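Local coordinates for protein starch synthase I (Hordeum vulgare, PDB 4HLN) that is a plant starch synthase, a member of the glycosyltransferase families whose chain folds into two Rossmann-like domains in the GT-B arrangement, at residues Val501-Val505 with Pro506-Arg510; Lys407-Pro410 with His411-Val415; Asp464-Arg467 with Glu468-Phe472; Leu449-Lys453 with Gly454-Ile458. All coordinates share one frame; numbering follows the deposited sequence.

How the contacts relate
Following the chain from its N terminus, the order is contact 2, contact 4, contact 3, contact 1; each is a short local closure, and none nests in or crosses another. Contact 2 folds the loop between strand 389-391 and helix 419-432. Contact 4 turns the chain from strand 442-446 into helix 455-466, and contact 3 turns it out of that helix into strand 471-476. Contact 1 starts helix 505-514 after strand 497-501. Contacts 3 and 4 meet through Phe472 CZ and Ile458 CG2, 4.2 Å apart. Contacts 1 and 2 meet where Arg510 NE is probably hydrogen-bonded to Cys408 O, 3.0 Å away, tying the connecting loop to the parallel sheet domain.

Contact 1. Residues Val501-Val505 with Pro506-Arg510; sequences VGFSV and PVSHR
Ser504 is the N-cap of helix 505-514, its side chain taking the N-H of Val507; the helix follows strand 497-501 in the parallel sheet domain. The Ser504 side chain is short but used throughout: CB lies 3.7 Å from Val507 CB, and OG at the tip accepts from Val507 N at 3.0 Å with an N-H...O angle of 160°. With chi1 at 171°, OG stands across from its own backbone N and over the first turn, where Val507 CG2 also packs on it. Ser504 O takes the first helical bond, from Ser508 N. One residue on, Val505 O is gripped twice: His509 N and Ser508 OG reach it from the same face of its carbonyl plane. A chi1 of 63° turns the Ser508 hydroxyl back onto its own helix. The His509 ring turns an edge to this oxygen, its ND1 bonded to Asp406 and the ring stacked with Trp401. In the loop before the cap, Phe503 CZ comes obliquely to Ser508 CB at 4.1 Å, and both side chains also touch Leu475 of strand 471-476 and Ile446 of strand 442-446. The shorter of the two bonds to Val505 O is that from Ser508 OG, at 2.7 Å.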
loop_
_atom_site.group_PDB
_atom_site.type_symbol
_atom_site.label_atom_id
_atom_site.label_comp_id
_atom_site.label_asym_id
_atom_site.label_seq_id
_atom_site.Cartn_x
_atom_site.Cartn_y
_atom_site.Cartn_z
ATOM N N VAL A 501 -1.327 -0.373 -26.533
ATOM C CA VAL A 501 -0.702 0.836 -26.030
ATOM C C VAL A 501 -1.689 1.966 -25.797
ATOM O O VAL A 501 -2.342 2.459 -26.720
ATOM C CB VAL A 501 0.392 1.333 -26.959
ATOM C CG1 VAL A 501 0.952 2.635 -26.426
ATOM C CG2 VAL A 501 1.488 0.284 -27.080
ATOM N N GLY A 502 -1.765 2.379 -24.542
ATOM C CA GLY A 502 -2.671 3.420 -24.109
ATOM C C GLY A 502 -3.278 2.944 -22.811
ATOM O O GLY A 502 -2.814 1.964 -22.221
ATOM N N PHE A 503 -4.304 3.635 -22.345
ATOM C CA PHE A 503 -5.138 3.006 -21.352
ATOM C C PHE A 503 -6.605 2.971 -21.736
ATOM O O PHE A 503 -7.034 3.620 -22.686
ATOM C CB PHE A 503 -4.930 3.553 -19.945
ATOM C CG PHE A 503 -5.096 2.494 -18.887
ATOM C CD1 PHE A 503 -4.127 1.497 -18.730
ATOM C CD2 PHE A 503 -6.232 2.453 -18.085
ATOM C CE1 PHE A 503 -4.274 0.499 -17.774
ATOM C CE2 PHE A 503 -6.386 1.456 -17.127
ATOM C CZ PHE A 503 -5.405 0.479 -16.971
ATOM N N SER A 504 -7.352 2.171 -20.989
ATOM C CA SER A 504 -8.763 1.955 -21.213
ATOM C C SER A 504 -9.241 1.127 -20.050
ATOM O O SER A 504 -8.784 0.001 -19.851
ATOM C CB SER A 504 -8.991 1.156 -22.496
ATOM O OG SER A 504 -10.353 0.759 -22.602
ATOM N N VAL A 505 -10.150 1.667 -19.260
ATOM C CA VAL A 505 -10.640 0.874 -18.152
ATOM C C VAL A 505 -11.522 -0.255 -18.691
ATOM O O VAL A 505 -11.475 -1.374 -18.193
ATOM C CB VAL A 505 -11.288 1.754 -17.035
ATOM C CG1 VAL A 505 -11.157 3.239 -17.400
ATOM C CG2 VAL A 505 -12.750 1.348 -16.735
ATOM N N PRO A 506 -12.297 0.019 -19.744
ATOM C CA PRO A 506 -13.114 -1.073 -20.291
ATOM C C PRO A 506 -12.278 -2.244 -20.810
ATOM O O PRO A 506 -12.640 -3.409 -20.588
ATOM C CB PRO A 506 -13.865 -0.395 -21.435
ATOM C CG PRO A 506 -14.004 1.035 -20.963
ATOM C CD PRO A 506 -12.688 1.331 -20.292
ATOM N N VAL A 507 -11.172 -1.945 -21.485
ATOM C CA VAL A 507 -10.328 -3.010 -22.009
ATOM C C VAL A 507 -9.595 -3.758 -20.898
ATOM O O VAL A 507 -9.361 -4.967 -20.992
ATOM C CB VAL A 507 -9.330 -2.498 -23.059
ATOM C CG1 VAL A 507 -8.334 -3.593 -23.418
ATOM C CG2 VAL A 507 -10.075 -2.029 -24.316
ATOM N N SER A 508 -9.244 -3.048 -19.835
ATOM C CA SER A 508 -8.576 -3.695 -18.722
ATOM C C SER A 508 -9.527 -4.664 -18.006
ATOM O O SER A 508 -9.102 -5.724 -17.531
ATOM C CB SER A 508 -7.980 -2.666 -17.763
ATOM O OG SER A 508 -8.993 -1.867 -17.191
ATOM N N HIS A 509 -10.812 -4.318 -17.950
ATOM C CA HIS A 509 -11.804 -5.213 -17.348
ATOM C C HIS A 509 -11.905 -6.494 -18.180
ATOM O O HIS A 509 -11.924 -7.600 -17.639
ATOM C CB HIS A 509 -13.185 -4.540 -17.234
ATOM C CG HIS A 509 -13.333 -3.631 -16.046
ATOM N ND1 HIS A 509 -14.183 -3.910 -14.997
ATOM C CD2 HIS A 509 -12.748 -2.446 -15.747
ATOM C CE1 HIS A 509 -14.102 -2.947 -14.095
ATOM N NE2 HIS A 509 -13.243 -2.043 -14.528
ATOM N N ARG A 510 -11.963 -6.340 -19.502
ATOM C CA ARG A 510 -12.074 -7.489 -20.401
ATOM C C ARG A 510 -10.830 -8.364 -20.408
ATOM O O ARG A 510 -10.926 -9.587 -20.558
ATOM C CB ARG A 510 -12.363 -7.032 -21.817
ATOM C CG ARG A 510 -13.823 -6.827 -22.102
ATOM C CD ARG A 510 -14.001 -6.177 -23.457
ATOM N NE ARG A 510 -14.743 -4.939 -23.293
ATOM C CZ ARG A 510 -14.446 -3.795 -23.894
ATOM N NH1 ARG A 510 -13.412 -3.728 -24.725
ATOM N NH2 ARG A 510 -15.199 -2.723 -23.668
#

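Contact 2. Residues Lys407-Pro410 with His411-Val415; sequences KCLP and HHYSV
Leu409 and Tyr413 make the apolar part of this bend: Leu409 CD1 approaches Tyr413 CE2 obliquely at 4.5 Å, a loose contact. Both side chains also rest on Ala513 of helix 505-514, so the pair is the inward side of the loop. Leu409 CB, meanwhile, lies 3.5 Å from His411 O, and CD1 touches the same oxygen, so the leucine packs along the backbone at His411 as well as against the tyrosine. His412 CD2 comes to 4.2 Å from Leu409 CB.

Ring-against-peptide packing forms a second group. The Pro410 ring and the His411 side chain cross at about a right angle, with Pro410 CB 3.9 Å from His411 CD2, and Pro410 O sits over one face of the imidazole. The chi1 of -60° sets His411 CG opposite its own carbonyl carbon, and the ring turns back over the preceding peptide. Both residues lean on Cys424 of helix 419-432.

Polar ties run to residues beyond the bend. His412 NE2 is hydrogen-bonded to Asp406 O, and Tyr413 OH bonds Tyr537 O. The whole is an irregular connection with no hydrogen bond between its halves, part of the crossing from the nine-stranded sheet to helix 419-432 and the parallel sheet beyond, consistent with the connection between the two domains of a GT-B fold.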
loop_
_atom_site.group_PDB
_atom_site.type_symbol
_atom_site.label_atom_id
_atom_site.label_comp_id
_atom_site.label_asym_id
_atom_site.label_seq_id
_atom_site.Cartn_x
_atom_site.Cartn_y
_atom_site.Cartn_z
ATOM N N LYS A 407 -20.498 -4.392 -16.299
ATOM C CA LYS A 407 -21.080 -3.872 -17.526
ATOM C C LYS A 407 -20.101 -3.890 -18.692
ATOM O O LYS A 407 -20.516 -3.884 -19.849
ATOM C CB LYS A 407 -21.608 -2.458 -17.306
ATOM C CG LYS A 407 -22.962 -2.424 -16.618
ATOM C CD LYS A 407 -23.350 -1.011 -16.213
ATOM C CE LYS A 407 -24.847 -0.908 -15.948
ATOM N NZ LYS A 407 -25.641 -1.065 -17.206
ATOM N N CYS A 408 -18.808 -3.926 -18.388
ATOM C CA CYS A 408 -17.782 -3.849 -19.419
ATOM C C CYS A 408 -17.545 -5.196 -20.144
ATOM O O CYS A 408 -16.900 -5.248 -21.206
ATOM C CB CYS A 408 -16.473 -3.316 -18.822
ATOM S SG CYS A 408 -16.514 -1.603 -18.191
ATOM N N LEU A 409 -18.075 -6.276 -19.572
ATOM C CA LEU A 409 -17.887 -7.621 -20.116
ATOM C C LEU A 409 -18.988 -8.094 -21.060
ATOM O O LEU A 409 -20.156 -7.886 -20.806
ATOM C CB LEU A 409 -17.838 -8.627 -18.986
ATOM C CG LEU A 409 -16.810 -8.449 -17.901
ATOM C CD1 LEU A 409 -16.742 -9.773 -17.159
ATOM C CD2 LEU A 409 -15.476 -8.077 -18.520
ATOM N N PRO A 410 -18.610 -8.798 -22.131
ATOM C CA PRO A 410 -19.590 -9.345 -23.072
ATOM C C PRO A 410 -20.453 -10.441 -22.440
ATOM O O PRO A 410 -21.595 -10.645 -22.871
ATOM C CB PRO A 410 -18.705 -9.954 -24.154
ATOM C CG PRO A 410 -17.460 -10.349 -23.415
ATOM C CD PRO A 410 -17.238 -9.184 -22.489
ATOM N N HIS A 411 -19.910 -11.152 -21.454
ATOM C CA HIS A 411 -20.662 -12.205 -20.766
ATOM C C HIS A 411 -20.392 -12.210 -19.277
ATOM O O HIS A 411 -19.328 -11.792 -18.827
ATOM C CB HIS A 411 -20.335 -13.573 -21.337
ATOM C CG HIS A 411 -20.657 -13.701 -22.786
ATOM N ND1 HIS A 411 -21.948 -13.830 -23.250
ATOM C CD2 HIS A 411 -19.859 -13.704 -23.879
ATOM C CE1 HIS A 411 -21.930 -13.913 -24.566
ATOM N NE2 HIS A 411 -20.676 -13.843 -24.973
ATOM N N HIS A 412 -21.356 -12.686 -18.506
ATOM C CA HIS A 412 -21.197 -12.677 -17.061
ATOM C C HIS A 412 -21.059 -14.084 -16.518
ATOM O O HIS A 412 -21.525 -15.055 -17.119
ATOM C CB HIS A 412 -22.345 -11.926 -16.398
ATOM C CG HIS A 412 -22.402 -10.474 -16.761
ATOM N ND1 HIS A 412 -23.590 -9.795 -16.940
ATOM C CD2 HIS A 412 -21.418 -9.568 -16.969
ATOM C CE1 HIS A 412 -23.333 -8.536 -17.248
ATOM N NE2 HIS A 412 -22.023 -8.373 -17.278
ATOM N N TYR A 413 -20.388 -14.190 -15.384
ATOM C CA TYR A 413 -20.172 -15.481 -14.761
ATOM C C TYR A 413 -19.986 -15.343 -13.250
ATOM O O TYR A 413 -19.839 -14.238 -12.723
ATOM C CB TYR A 413 -18.976 -16.196 -15.405
ATOM C CG TYR A 413 -17.629 -15.510 -15.230
ATOM C CD1 TYR A 413 -16.823 -15.780 -14.133
ATOM C CD2 TYR A 413 -17.151 -14.624 -16.180
ATOM C CE1 TYR A 413 -15.588 -15.173 -13.982
ATOM C CE2 TYR A 413 -15.918 -14.018 -16.045
ATOM C CZ TYR A 413 -15.139 -14.288 -14.946
ATOM O OH TYR A 413 -13.911 -13.664 -14.816
ATOM N N SER A 414 -19.992 -16.474 -12.558
ATOM C CA SER A 414 -19.868 -16.470 -11.112
ATOM C C SER A 414 -19.100 -17.708 -10.692
ATOM O O SER A 414 -18.724 -18.525 -11.535
ATOM C CB SER A 414 -21.252 -16.464 -10.459
ATOM O OG SER A 414 -21.961 -17.652 -10.778
ATOM N N VAL A 415 -18.865 -17.846 -9.390
ATOM C CA VAL A 415 -18.158 -19.008 -8.885
ATOM C C VAL A 415 -18.976 -20.276 -9.162
ATOM O O VAL A 415 -18.432 -21.373 -9.288
ATOM C CB VAL A 415 -17.843 -18.856 -7.385
ATOM C CG1 VAL A 415 -18.795 -19.695 -6.546
ATOM C CG2 VAL A 415 -16.403 -19.248 -7.108
#

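Contact 3. Residues Asp464-Arg467 with Glu468-Phe472; sequences DLMR and EDVQF
Val470 CG2 is the centre of a small apolar cluster, touching Leu465 CD1 at 3.6 Å and Met466 CE at 3.7 Å. Each of the two helix side chains crosses the valine at about a right angle. Its chi1 of -58° turns CG2 into the position between backbone N and carbonyl carbon, toward both methyls. Met466 curls at chi2 and chi3 so that CE, rather than the sulfur, does the touching, and the same methyl also reaches Phe472 CB at 4.4 Å. Helix 576-592 closes over the cluster with Leu580 on Leu465 and Ile587 on Val470.

Outward from this cluster the backbone reverses. Glu468 N donates to Leu465 O at 3.2 Å, from well above the carbonyl plane, an i to i+3 bond in the turn that leads out of the helix. Glu468 CG packs on the same oxygen at 3.4 Å. Lys496 NZ bonds both Met466 O and Glu468 O, gathering the two sides of the turn.

At the polar edge, Arg467 NH2 forms a salt bridge with Asp464 OD1 at 2.9 Å; the acceptor lies in the guanidinium plane, but the bond meets the carboxylate from above its own plane. Glu468 OE1 is paired with Arg584, which also makes a long, weak ion pair with Asp464 and so may temper the like charges. This is the helix-to-strand turn of a beta-alpha-beta crossover, from helix 455-466 into strand 471-476 of the Rossmann-like parallel sheet.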
loop_
_atom_site.group_PDB
_atom_site.type_symbol
_atom_site.label_atom_id
_atom_site.label_comp_id
_atom_site.label_asym_id
_atom_site.label_seq_id
_atom_site.Cartn_x
_atom_site.Cartn_y
_atom_site.Cartn_z
ATOM N N ASP A 464 12.157 -16.141 -24.448
ATOM C CA ASP A 464 12.173 -17.483 -23.894
ATOM C C ASP A 464 10.745 -17.997 -23.697
ATOM O O ASP A 464 10.497 -19.204 -23.653
ATOM C CB ASP A 464 12.917 -17.460 -22.559
ATOM C CG ASP A 464 13.652 -18.750 -22.279
ATOM O OD1 ASP A 464 13.198 -19.815 -22.753
ATOM O OD2 ASP A 464 14.687 -18.696 -21.581
ATOM N N LEU A 465 9.807 -17.063 -23.592
ATOM C CA LEU A 465 8.423 -17.383 -23.253
ATOM C C LEU A 465 7.598 -17.774 -24.475
ATOM O O LEU A 465 6.718 -18.634 -24.386
ATOM C CB LEU A 465 7.781 -16.194 -22.529
ATOM C CG LEU A 465 6.417 -16.329 -21.831
ATOM C CD1 LEU A 465 5.272 -16.003 -22.769
ATOM C CD2 LEU A 465 6.230 -17.708 -21.198
ATOM N N MET A 466 7.888 -17.140 -25.608
ATOM C CA MET A 466 7.226 -17.462 -26.873
ATOM C C MET A 466 7.691 -18.798 -27.466
ATOM O O MET A 466 7.119 -19.283 -28.435
ATOM C CB MET A 466 7.431 -16.338 -27.886
ATOM C CG MET A 466 7.064 -14.948 -27.368
ATOM S SD MET A 466 5.297 -14.529 -27.367
ATOM C CE MET A 466 4.679 -15.520 -26.016
ATOM N N ARG A 467 8.731 -19.388 -26.885
ATOM C CA ARG A 467 9.117 -20.754 -27.228
ATOM C C ARG A 467 7.975 -21.733 -26.925
ATOM O O ARG A 467 7.971 -22.869 -27.400
ATOM C CB ARG A 467 10.361 -21.170 -26.442
ATOM C CG ARG A 467 11.668 -20.577 -26.940
ATOM C CD ARG A 467 12.822 -20.987 -26.031
ATOM N NE ARG A 467 14.120 -20.826 -26.681
ATOM C CZ ARG A 467 15.174 -20.231 -26.126
ATOM N NH1 ARG A 467 16.315 -20.136 -26.801
ATOM N NH2 ARG A 467 15.092 -19.731 -24.900
ATOM N N GLU A 468 7.008 -21.290 -26.130
ATOM C CA GLU A 468 5.924 -22.160 -25.700
ATOM C C GLU A 468 4.640 -21.798 -26.428
ATOM O O GLU A 468 4.543 -20.729 -27.038
ATOM C CB GLU A 468 5.713 -22.030 -24.193
ATOM C CG GLU A 468 7.000 -21.863 -23.395
ATOM C CD GLU A 468 7.305 -23.063 -22.509
ATOM O OE1 GLU A 468 8.426 -23.130 -21.956
ATOM O OE2 GLU A 468 6.423 -23.935 -22.361
ATOM N N ASP A 469 3.652 -22.686 -26.368
ATOM C CA ASP A 469 2.362 -22.391 -26.977
ATOM C C ASP A 469 1.496 -21.622 -25.995
ATOM O O ASP A 469 0.788 -22.216 -25.180
ATOM C CB ASP A 469 1.640 -23.661 -27.422
ATOM C CG ASP A 469 0.354 -23.358 -28.178
ATOM O OD1 ASP A 469 0.200 -22.201 -28.638
ATOM O OD2 ASP A 469 -0.498 -24.270 -28.314
ATOM N N VAL A 470 1.578 -20.297 -26.074
ATOM C CA VAL A 470 0.813 -19.415 -25.209
ATOM C C VAL A 470 0.508 -18.128 -25.945
ATOM O O VAL A 470 1.160 -17.788 -26.941
ATOM C CB VAL A 470 1.582 -19.035 -23.921
ATOM C CG1 VAL A 470 1.955 -20.267 -23.136
ATOM C CG2 VAL A 470 2.820 -18.217 -24.257
ATOM N N GLN A 471 -0.490 -17.412 -25.444
ATOM C CA GLN A 471 -0.760 -16.064 -25.909
ATOM C C GLN A 471 -0.520 -15.090 -24.749
ATOM O O GLN A 471 -0.698 -15.429 -23.580
ATOM C CB GLN A 471 -2.183 -15.955 -26.447
ATOM C CG GLN A 471 -2.621 -17.176 -27.238
ATOM C CD GLN A 471 -3.991 -17.005 -27.841
ATOM O OE1 GLN A 471 -4.898 -16.450 -27.210
ATOM N NE2 GLN A 471 -4.153 -17.463 -29.079
ATOM N N PHE A 472 -0.094 -13.882 -25.077
ATOM C CA PHE A 472 0.282 -12.927 -24.059
ATOM C C PHE A 472 -0.133 -11.534 -24.482
ATOM O O PHE A 472 0.326 -11.013 -25.490
ATOM C CB PHE A 472 1.790 -12.962 -23.826
ATOM C CG PHE A 472 2.249 -11.978 -22.808
ATOM C CD1 PHE A 472 2.430 -12.359 -21.490
ATOM C CD2 PHE A 472 2.472 -10.658 -23.154
ATOM C CE1 PHE A 472 2.843 -11.440 -20.534
ATOM C CE2 PHE A 472 2.885 -9.737 -22.201
ATOM C CZ PHE A 472 3.068 -10.132 -20.892
#

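Contact 4. Residues Leu449-Lys453 with Gly454-Ile458; sequences LDYQK and GIDLI
Asp456 OD1 lies obliquely off the Tyr451 ring, 4.2 Å from its CD1. Arg523 joins the two flat groups, making a cation-pi contact with the tyrosine and a salt bridge with Asp456 OD1; it also bonds Tyr451 O. With chi1 at 58°, the aspartate CG stands between its backbone N and carbonyl carbon, which turns the carboxylate back toward the loop.

Tyr451 also opens a type I beta turn that ends at Gly454. Gly454 N donates to Tyr451 O at 3.1 Å, fairly straight at 160° but from above the carbonyl plane. Gly454 is the N-cap residue of the helix, and at its positive phi of 92° a CB would be jammed against the preceding carbonyl, Lys453 O. Ile455 folds back over the loop: CD1 lies 4.1 Å from Leu449 CD2, the two side chains crossing obliquely, and CG1 lies against Asp450 O at 3.1 Å. Phe482 of helix 480-492 packs on both Ile455 and Leu449. Lys453 NZ forms a salt bridge with Glu525.

The arrangement is that of a strand-to-helix loop, running from strand 442-446 into helix 455-466 of the Rossmann-like domain, with a glycine at the helix start.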
loop_
_atom_site.group_PDB
_atom_site.type_symbol
_atom_site.label_atom_id
_atom_site.label_comp_id
_atom_site.label_asym_id
_atom_site.label_seq_id
_atom_site.Cartn_x
_atom_site.Cartn_y
_atom_site.Cartn_z
ATOM N N LEU A 449 3.795 1.581 -17.753
ATOM C CA LEU A 449 5.076 1.068 -18.197
ATOM C C LEU A 449 6.209 1.670 -17.357
ATOM O O LEU A 449 7.038 2.419 -17.870
ATOM C CB LEU A 449 5.273 1.371 -19.679
ATOM C CG LEU A 449 4.132 0.871 -20.561
ATOM C CD1 LEU A 449 4.485 1.002 -22.037
ATOM C CD2 LEU A 449 3.831 -0.573 -20.212
ATOM N N ASP A 450 6.229 1.342 -16.066
ATOM C CA ASP A 450 7.226 1.867 -15.130
ATOM C C ASP A 450 8.272 0.832 -14.774
ATOM O O ASP A 450 8.059 -0.370 -14.946
ATOM C CB ASP A 450 6.572 2.338 -13.828
ATOM C CG ASP A 450 5.661 3.532 -14.024
ATOM O OD1 ASP A 450 5.742 4.177 -15.093
ATOM O OD2 ASP A 450 4.866 3.828 -13.103
ATOM N N TYR A 451 9.397 1.308 -14.252
ATOM C CA TYR A 451 10.454 0.422 -13.793
ATOM C C TYR A 451 9.911 -0.434 -12.665
ATOM O O TYR A 451 10.137 -1.646 -12.631
ATOM C CB TYR A 451 11.663 1.233 -13.318
ATOM C CG TYR A 451 12.775 0.415 -12.679
ATOM C CD1 TYR A 451 13.663 -0.317 -13.460
ATOM C CD2 TYR A 451 12.948 0.391 -11.289
ATOM C CE1 TYR A 451 14.686 -1.060 -12.883
ATOM C CE2 TYR A 451 13.973 -0.354 -10.698
ATOM C CZ TYR A 451 14.841 -1.077 -11.505
ATOM O OH TYR A 451 15.861 -1.822 -10.943
ATOM N N GLN A 452 9.170 0.195 -11.759
ATOM C CA GLN A 452 8.651 -0.511 -10.588
ATOM C C GLN A 452 7.633 -1.602 -10.926
ATOM O O GLN A 452 7.476 -2.564 -10.177
ATOM C CB GLN A 452 8.065 0.466 -9.567
ATOM C CG GLN A 452 7.940 -0.126 -8.153
ATOM C CD GLN A 452 6.654 -0.929 -7.927
ATOM O OE1 GLN A 452 6.677 -2.017 -7.339
ATOM N NE2 GLN A 452 5.525 -0.380 -8.374
ATOM N N LYS A 453 6.947 -1.460 -12.052
ATOM C CA LYS A 453 5.947 -2.449 -12.434
ATOM C C LYS A 453 6.562 -3.760 -12.937
ATOM O O LYS A 453 5.852 -4.741 -13.154
ATOM C CB LYS A 453 4.948 -1.869 -13.442
ATOM C CG LYS A 453 3.975 -0.840 -12.848
ATOM C CD LYS A 453 3.218 -1.415 -11.665
ATOM C CE LYS A 453 1.986 -0.581 -11.303
ATOM N NZ LYS A 453 1.233 -1.176 -10.146
ATOM N N GLY A 454 7.881 -3.787 -13.099
ATOM C CA GLY A 454 8.557 -5.017 -13.477
ATOM C C GLY A 454 8.694 -5.133 -14.980
ATOM O O GLY A 454 9.020 -6.193 -15.515
ATOM N N ILE A 455 8.436 -4.019 -15.651
ATOM C CA ILE A 455 8.525 -3.902 -17.100
ATOM C C ILE A 455 9.721 -4.616 -17.742
ATOM O O ILE A 455 9.546 -5.397 -18.674
ATOM C CB ILE A 455 8.519 -2.414 -17.501
ATOM C CG1 ILE A 455 7.091 -1.888 -17.463
ATOM C CG2 ILE A 455 9.076 -2.220 -18.861
ATOM C CD1 ILE A 455 6.068 -2.968 -17.723
ATOM N N ASP A 456 10.927 -4.350 -17.242
ATOM C CA ASP A 456 12.152 -4.887 -17.845
ATOM C C ASP A 456 12.288 -6.406 -17.748
ATOM O O ASP A 456 12.890 -7.022 -18.620
ATOM C CB ASP A 456 13.399 -4.214 -17.264
ATOM C CG ASP A 456 13.497 -4.363 -15.750
ATOM O OD1 ASP A 456 12.505 -4.048 -15.048
ATOM O OD2 ASP A 456 14.567 -4.799 -15.262
ATOM N N LEU A 457 11.752 -7.005 -16.688
ATOM C CA LEU A 457 11.721 -8.462 -16.569
ATOM C C LEU A 457 10.973 -9.082 -17.739
ATOM O O LEU A 457 11.438 -10.028 -18.367
ATOM C CB LEU A 457 11.015 -8.886 -15.287
ATOM C CG LEU A 457 11.837 -9.091 -14.014
ATOM C CD1 LEU A 457 12.844 -10.219 -14.196
ATOM C CD2 LEU A 457 12.517 -7.795 -13.574
ATOM N N ILE A 458 9.787 -8.554 -18.007
ATOM C CA ILE A 458 8.960 -9.055 -19.088
ATOM C C ILE A 458 9.691 -8.927 -20.418
ATOM O O ILE A 458 9.691 -9.853 -21.222
ATOM C CB ILE A 458 7.619 -8.319 -19.123
ATOM C CG1 ILE A 458 6.727 -8.811 -17.972
ATOM C CG2 ILE A 458 6.948 -8.484 -20.485
ATOM C CD1 ILE A 458 5.411 -8.040 -17.818
#